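Local coordinates for HpcH/HpaI aldolase/citrate lyase family protein (Burkholderia cenocepacia, PDB 4MF4) that belongs to the HpcH/HpaI aldolase/citrate lyase family and folds as a TIM barrel whose copies assemble into a hexamer, at residues I228-T233 with R237-A242; I247-S250 with S254-L257. One frame throughout, in Å; residues are numbered along the deposited sequence.

Contact 1: residues I228-T233 with R237-A242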
loop_
_atom_site.group_PDB
_atom_site.type_symbol
_atom_site.label_atom_id
_atom_site.label_comp_id
_atom_site.label_asym_id
_atom_site.label_seq_id
_atom_site.Cartn_x
_atom_site.Cartn_y
_atom_site.Cartn_z
ATOM N N ILE A 228 -31.543 11.329 1.910
ATOM C CA ILE A 228 -31.029 12.571 2.443
ATOM C C ILE A 228 -29.869 12.275 3.376
ATOM O O ILE A 228 -29.814 11.201 4.028
ATOM C CB ILE A 228 -32.168 13.352 3.178
ATOM C CG1 ILE A 228 -31.727 14.787 3.519
ATOM C CG2 ILE A 228 -32.639 12.577 4.369
ATOM C CD1 ILE A 228 -32.859 15.731 3.850
ATOM N N PHE A 229 -28.921 13.211 3.410
ATOM C CA PHE A 229 -27.810 13.160 4.344
ATOM C C PHE A 229 -28.230 13.993 5.536
ATOM O O PHE A 229 -28.436 15.206 5.386
ATOM C CB PHE A 229 -26.514 13.748 3.722
ATOM C CG PHE A 229 -25.305 13.603 4.613
ATOM C CD1 PHE A 229 -25.011 14.575 5.561
ATOM C CD2 PHE A 229 -24.539 12.465 4.582
ATOM C CE1 PHE A 229 -23.927 14.437 6.422
ATOM C CE2 PHE A 229 -23.454 12.310 5.442
ATOM C CZ PHE A 229 -23.157 13.309 6.359
ATOM N N ALA A 230 -28.329 13.366 6.714
ATOM C CA ALA A 230 -28.612 14.082 7.965
ATOM C C ALA A 230 -27.293 14.301 8.723
ATOM O O ALA A 230 -26.466 13.357 8.858
ATOM C CB ALA A 230 -29.600 13.302 8.813
ATOM N N GLY A 231 -27.101 15.539 9.194
ATOM C CA GLY A 231 -25.888 15.922 9.959
ATOM C C GLY A 231 -25.933 15.522 11.421
ATOM O O GLY A 231 -24.933 15.506 12.064
ATOM N N ASP A 232 -27.110 15.179 11.941
ATOM C CA ASP A 232 -27.293 14.814 13.344
ATOM C C ASP A 232 -28.585 13.973 13.509
ATOM O O ASP A 232 -29.354 13.840 12.549
ATOM C CB ASP A 232 -27.377 16.070 14.203
ATOM C CG ASP A 232 -28.391 17.074 13.669
ATOM O OD1 ASP A 232 -29.615 16.905 13.870
ATOM O OD2 ASP A 232 -27.947 18.024 13.034
ATOM N N THR A 233 -28.794 13.400 14.691
ATOM C CA THR A 233 -30.008 12.618 14.963
ATOM C C THR A 233 -31.342 13.410 14.966
ATOM O O THR A 233 -32.331 12.917 14.467
ATOM C CB THR A 233 -29.906 11.766 16.236
ATOM O OG1 THR A 233 -29.895 12.620 17.373
ATOM C CG2 THR A 233 -28.635 10.929 16.222
ATOM N N ARG A 237 -34.422 12.295 12.462
ATOM C CA ARG A 237 -35.813 12.049 12.918
ATOM C C ARG A 237 -36.802 12.979 12.218
ATOM O O ARG A 237 -37.868 12.533 11.833
ATOM C CB ARG A 237 -35.977 12.195 14.448
ATOM C CG ARG A 237 -35.206 11.142 15.245
ATOM C CD ARG A 237 -35.300 11.357 16.761
ATOM N NE ARG A 237 -36.684 11.223 17.190
ATOM C CZ ARG A 237 -37.327 10.059 17.317
ATOM N NH1 ARG A 237 -36.717 8.891 17.081
ATOM N NH2 ARG A 237 -38.608 10.054 17.707
ATOM N N GLN A 238 -36.458 14.246 12.027
ATOM C CA GLN A 238 -37.352 15.151 11.292
ATOM C C GLN A 238 -37.549 14.602 9.885
ATOM O O GLN A 238 -38.679 14.590 9.349
ATOM C CB GLN A 238 -36.816 16.573 11.161
ATOM C CG GLN A 238 -36.540 17.308 12.459
ATOM C CD GLN A 238 -35.716 18.585 12.264
ATOM O OE1 GLN A 238 -34.972 18.741 11.294
ATOM N NE2 GLN A 238 -35.856 19.508 13.198
ATOM N N TYR A 239 -36.451 14.155 9.268
ATOM C CA TYR A 239 -36.555 13.635 7.916
ATOM C C TYR A 239 -37.378 12.337 7.872
ATOM O O TYR A 239 -38.240 12.143 6.994
ATOM C CB TYR A 239 -35.165 13.487 7.308
ATOM C CG TYR A 239 -34.312 14.733 7.261
ATOM C CD1 TYR A 239 -34.851 16.009 7.083
ATOM C CD2 TYR A 239 -32.919 14.625 7.322
ATOM C CE1 TYR A 239 -34.018 17.146 7.041
ATOM C CE2 TYR A 239 -32.087 15.741 7.262
ATOM C CZ TYR A 239 -32.633 16.992 7.119
ATOM O OH TYR A 239 -31.746 18.057 7.061
ATOM N N ARG A 240 -37.149 11.438 8.817
ATOM C CA ARG A 240 -38.000 10.251 8.910
ATOM C C ARG A 240 -39.495 10.635 8.987
ATOM O O ARG A 240 -40.336 10.057 8.292
ATOM C CB ARG A 240 -37.639 9.407 10.125
ATOM C CG ARG A 240 -38.590 8.243 10.356
ATOM C CD ARG A 240 -38.263 7.437 11.602
ATOM N NE ARG A 240 -38.558 8.167 12.835
ATOM C CZ ARG A 240 -38.820 7.608 14.015
ATOM N NH1 ARG A 240 -38.853 6.280 14.172
ATOM N NH2 ARG A 240 -39.063 8.401 15.057
ATOM N N GLU A 241 -39.800 11.591 9.847
ATOM C CA GLU A 241 -41.194 12.046 10.062
ATOM C C GLU A 241 -41.792 12.672 8.787
ATOM O O GLU A 241 -42.974 12.523 8.498
ATOM C CB GLU A 241 -41.241 13.039 11.239
ATOM C CG GLU A 241 -41.413 12.360 12.594
ATOM C CD GLU A 241 -40.464 12.865 13.665
ATOM O OE1 GLU A 241 -40.266 14.100 13.763
ATOM O OE2 GLU A 241 -39.906 12.017 14.417
ATOM N N ALA A 242 -40.959 13.350 8.010
ATOM C CA ALA A 242 -41.412 13.973 6.786
ATOM C C ALA A 242 -41.634 12.986 5.632
ATOM O O ALA A 242 -42.284 13.332 4.661
ATOM C CB ALA A 242 -40.451 15.094 6.355
HETATM O O HOH W 1 -29.119 17.774 8.308
#

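Contact 2: residues I247-S250 with S254-L257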
loop_
_atom_site.group_PDB
_atom_site.type_symbol
_atom_site.label_atom_id
_atom_site.label_comp_id
_atom_site.label_asym_id
_atom_site.label_seq_id
_atom_site.Cartn_x
_atom_site.Cartn_y
_atom_site.Cartn_z
ATOM N N ILE A 247 -32.128 7.373 4.657
ATOM C CA ILE A 247 -31.650 8.420 5.535
ATOM C C ILE A 247 -30.248 8.075 6.033
ATOM O O ILE A 247 -30.064 7.012 6.629
ATOM C CB ILE A 247 -32.584 8.600 6.730
ATOM C CG1 ILE A 247 -33.963 9.049 6.245
ATOM C CG2 ILE A 247 -32.006 9.641 7.677
ATOM C CD1 ILE A 247 -35.013 9.156 7.328
ATOM N N THR A 248 -29.291 8.962 5.762
ATOM C CA THR A 248 -27.913 8.813 6.201
ATOM C C THR A 248 -27.800 9.464 7.572
ATOM O O THR A 248 -28.053 10.646 7.692
ATOM C CB THR A 248 -26.899 9.560 5.291
ATOM O OG1 THR A 248 -27.170 9.365 3.906
ATOM C CG2 THR A 248 -25.503 9.101 5.548
ATOM N N VAL A 249 -27.396 8.690 8.586
ATOM C CA VAL A 249 -27.197 9.178 9.953
ATOM C C VAL A 249 -25.743 9.632 10.113
ATOM O O VAL A 249 -24.928 8.988 10.802
ATOM C CB VAL A 249 -27.599 8.118 11.027
ATOM C CG1 VAL A 249 -27.650 8.733 12.409
ATOM C CG2 VAL A 249 -28.948 7.482 10.752
ATOM N N SER A 250 -25.420 10.728 9.429
ATOM C CA SER A 250 -24.085 11.315 9.408
ATOM C C SER A 250 -22.997 10.342 8.907
ATOM O O SER A 250 -23.265 9.494 8.074
ATOM C CB SER A 250 -23.766 11.931 10.777
ATOM O OG SER A 250 -22.626 12.783 10.759
ATOM N N SER A 254 -17.354 11.801 11.714
ATOM C CA SER A 254 -18.102 12.738 12.549
ATOM C C SER A 254 -18.488 12.105 13.900
ATOM O O SER A 254 -18.354 12.708 14.977
ATOM C CB SER A 254 -19.340 13.216 11.788
ATOM O OG SER A 254 -18.945 13.799 10.541
ATOM N N TRP A 255 -18.979 10.877 13.849
ATOM C CA TRP A 255 -19.325 10.170 15.109
ATOM C C TRP A 255 -18.106 9.898 15.970
ATOM O O TRP A 255 -18.182 10.038 17.197
ATOM C CB TRP A 255 -20.057 8.856 14.832
ATOM C CG TRP A 255 -21.475 9.143 14.311
ATOM C CD1 TRP A 255 -21.991 8.812 13.091
ATOM C CD2 TRP A 255 -22.533 9.774 15.028
ATOM N NE1 TRP A 255 -23.286 9.234 12.991
ATOM C CE2 TRP A 255 -23.639 9.843 14.161
ATOM C CE3 TRP A 255 -22.629 10.350 16.303
ATOM C CZ2 TRP A 255 -24.831 10.413 14.525
ATOM C CZ3 TRP A 255 -23.838 10.906 16.679
ATOM C CH2 TRP A 255 -24.916 10.960 15.779
ATOM N N LEU A 256 -16.999 9.538 15.316
ATOM C CA LEU A 256 -15.749 9.287 16.005
ATOM C C LEU A 256 -15.254 10.485 16.787
ATOM O O LEU A 256 -14.882 10.361 17.958
ATOM C CB LEU A 256 -14.662 8.840 14.997
ATOM C CG LEU A 256 -13.268 8.607 15.544
ATOM C CD1 LEU A 256 -13.238 7.527 16.597
ATOM C CD2 LEU A 256 -12.318 8.247 14.429
ATOM N N LEU A 257 -15.269 11.656 16.150
ATOM C CA LEU A 257 -14.890 12.887 16.819
ATOM C C LEU A 257 -15.882 13.267 17.918
ATOM O O LEU A 257 -15.486 13.599 19.045
ATOM C CB LEU A 257 -14.778 14.035 15.808
ATOM C CG LEU A 257 -13.451 14.019 15.080
ATOM C CD1 LEU A 257 -13.512 14.794 13.775
ATOM C CD2 LEU A 257 -12.330 14.535 15.988
HETATM O O HOH W 2 -20.924 14.351 8.579
#

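Contact 1: residues I228-T233 with R237-A242
Strand-to-helix packing in the outer layer of a barrel is the theme here: Ile-228 and Ala-230, on barrel strand 225-230, receive Tyr-239 from helix 233-242, whose residues 237-242 run back roughly antiparallel to residues 228-230, axes at 148°. The Ile-228 side chain passes across one face of the phenol, roughly at right angles to Tyr-239. Its CG1 lies anti to the backbone N (chi1 -169°) and the side chain stays extended beyond it, bringing CD1 over the middle of that face, 3.4 Å from the Tyr-239 centroid and 8° off the ring normal, a CH-pi contact. The second branch, CG2, lies 3.6 Å from Tyr-239 CD2. Ala-230 CB sits at the ring edge, 3.8 Å from CE2 of Tyr-239. A water links the phenol oxygen to the strand end, 2.9 Å from Tyr-239 OH and 3.1 Å from Gly-231 N, from which it accepts a hydrogen bond. In the first helical turn, Arg-237 N donates to Thr-233 O, while the Arg-237 guanidinium bonds to Ser-269 O of a second subunit. Asp-232 N-caps the helix through Ala-235 N. Strand 225-230 and helix 233-242 form the beta-alpha part of a beta-alpha-beta unit completed by strand 246-251, the repeating arrangement of a TIM barrel.

Contact 2: residues I247-S250 with S254-L257
Trp-255, in the early part of helix 252-268, reaches back to the end of the last barrel strand and meets Val-249 with the edge of its indole. The ring N-H is the point of attachment: NE1 donates to Val-249 O at 2.7 Å, a short and nearly straight bond with an N-H...O angle of 177°. The acceptor lies practically in the indole plane, whereas from the carbonyl's side the donor is tilted 32° out of the carbonyl plane. With CG of Trp-255 beside its own backbone N (chi1 -71°), the indole is directed at the strand, and the hydrogen bond should restrain its rotation.

The apolar part of the indole continues the contact. Val-249 CG1, anti to the backbone N, stands 3.9 Å from Trp-255 CZ2, and the two side chains cross obliquely. One residue thus gives the indole both a carbonyl for its N-H and a methyl for its benzene ring. Val-249 is also the centre of an inverse gamma turn, closed by a weak bond from Ser-250 N to Thr-248 O.

Ser-250 adds a second point of contact, its CB 3.5 Å from Trp-255 NE1. Ser-250 OG rests 3.5 Å from Ser-254 CB, a contact without a direct bond between the hydroxyls. A water bridges the two hydroxyls, 2.8 Å from Ser-254 OG and 3.2 Å from Ser-250 OG.

Around this junction, Trp-255 packs on Leu-30 of strand 27-32 and on Thr-233 of helix 233-242, and Ala-263 of a second subunit touches both Val-249 and Trp-255. The indole therefore lies where the closing strand 246-251, the first strand, the preceding helix and a neighbouring subunit come together.

Late in the chain, after six earlier barrel strands, strand 225-230 leads into helix 233-242, and contact 1 closes across three helical residues. The chain then enters strand 246-251 and passes into helix 252-268, where contact 2 closes a second short loop. The two are in series, neither nesting nor crossing, with centres about 12 Å apart. Their strands are neighbours in the barrel, joined by probable hydrogen bonds from Thr-248 N to Ile-228 O and from Ala-230 N to Thr-248 O. Ile-247 packs on Ala-236 and Arg-240, which brings helix 233-242 against strand 246-251 as well. Together they tie the barrel's last two strands to their helices, and both touch the second subunit.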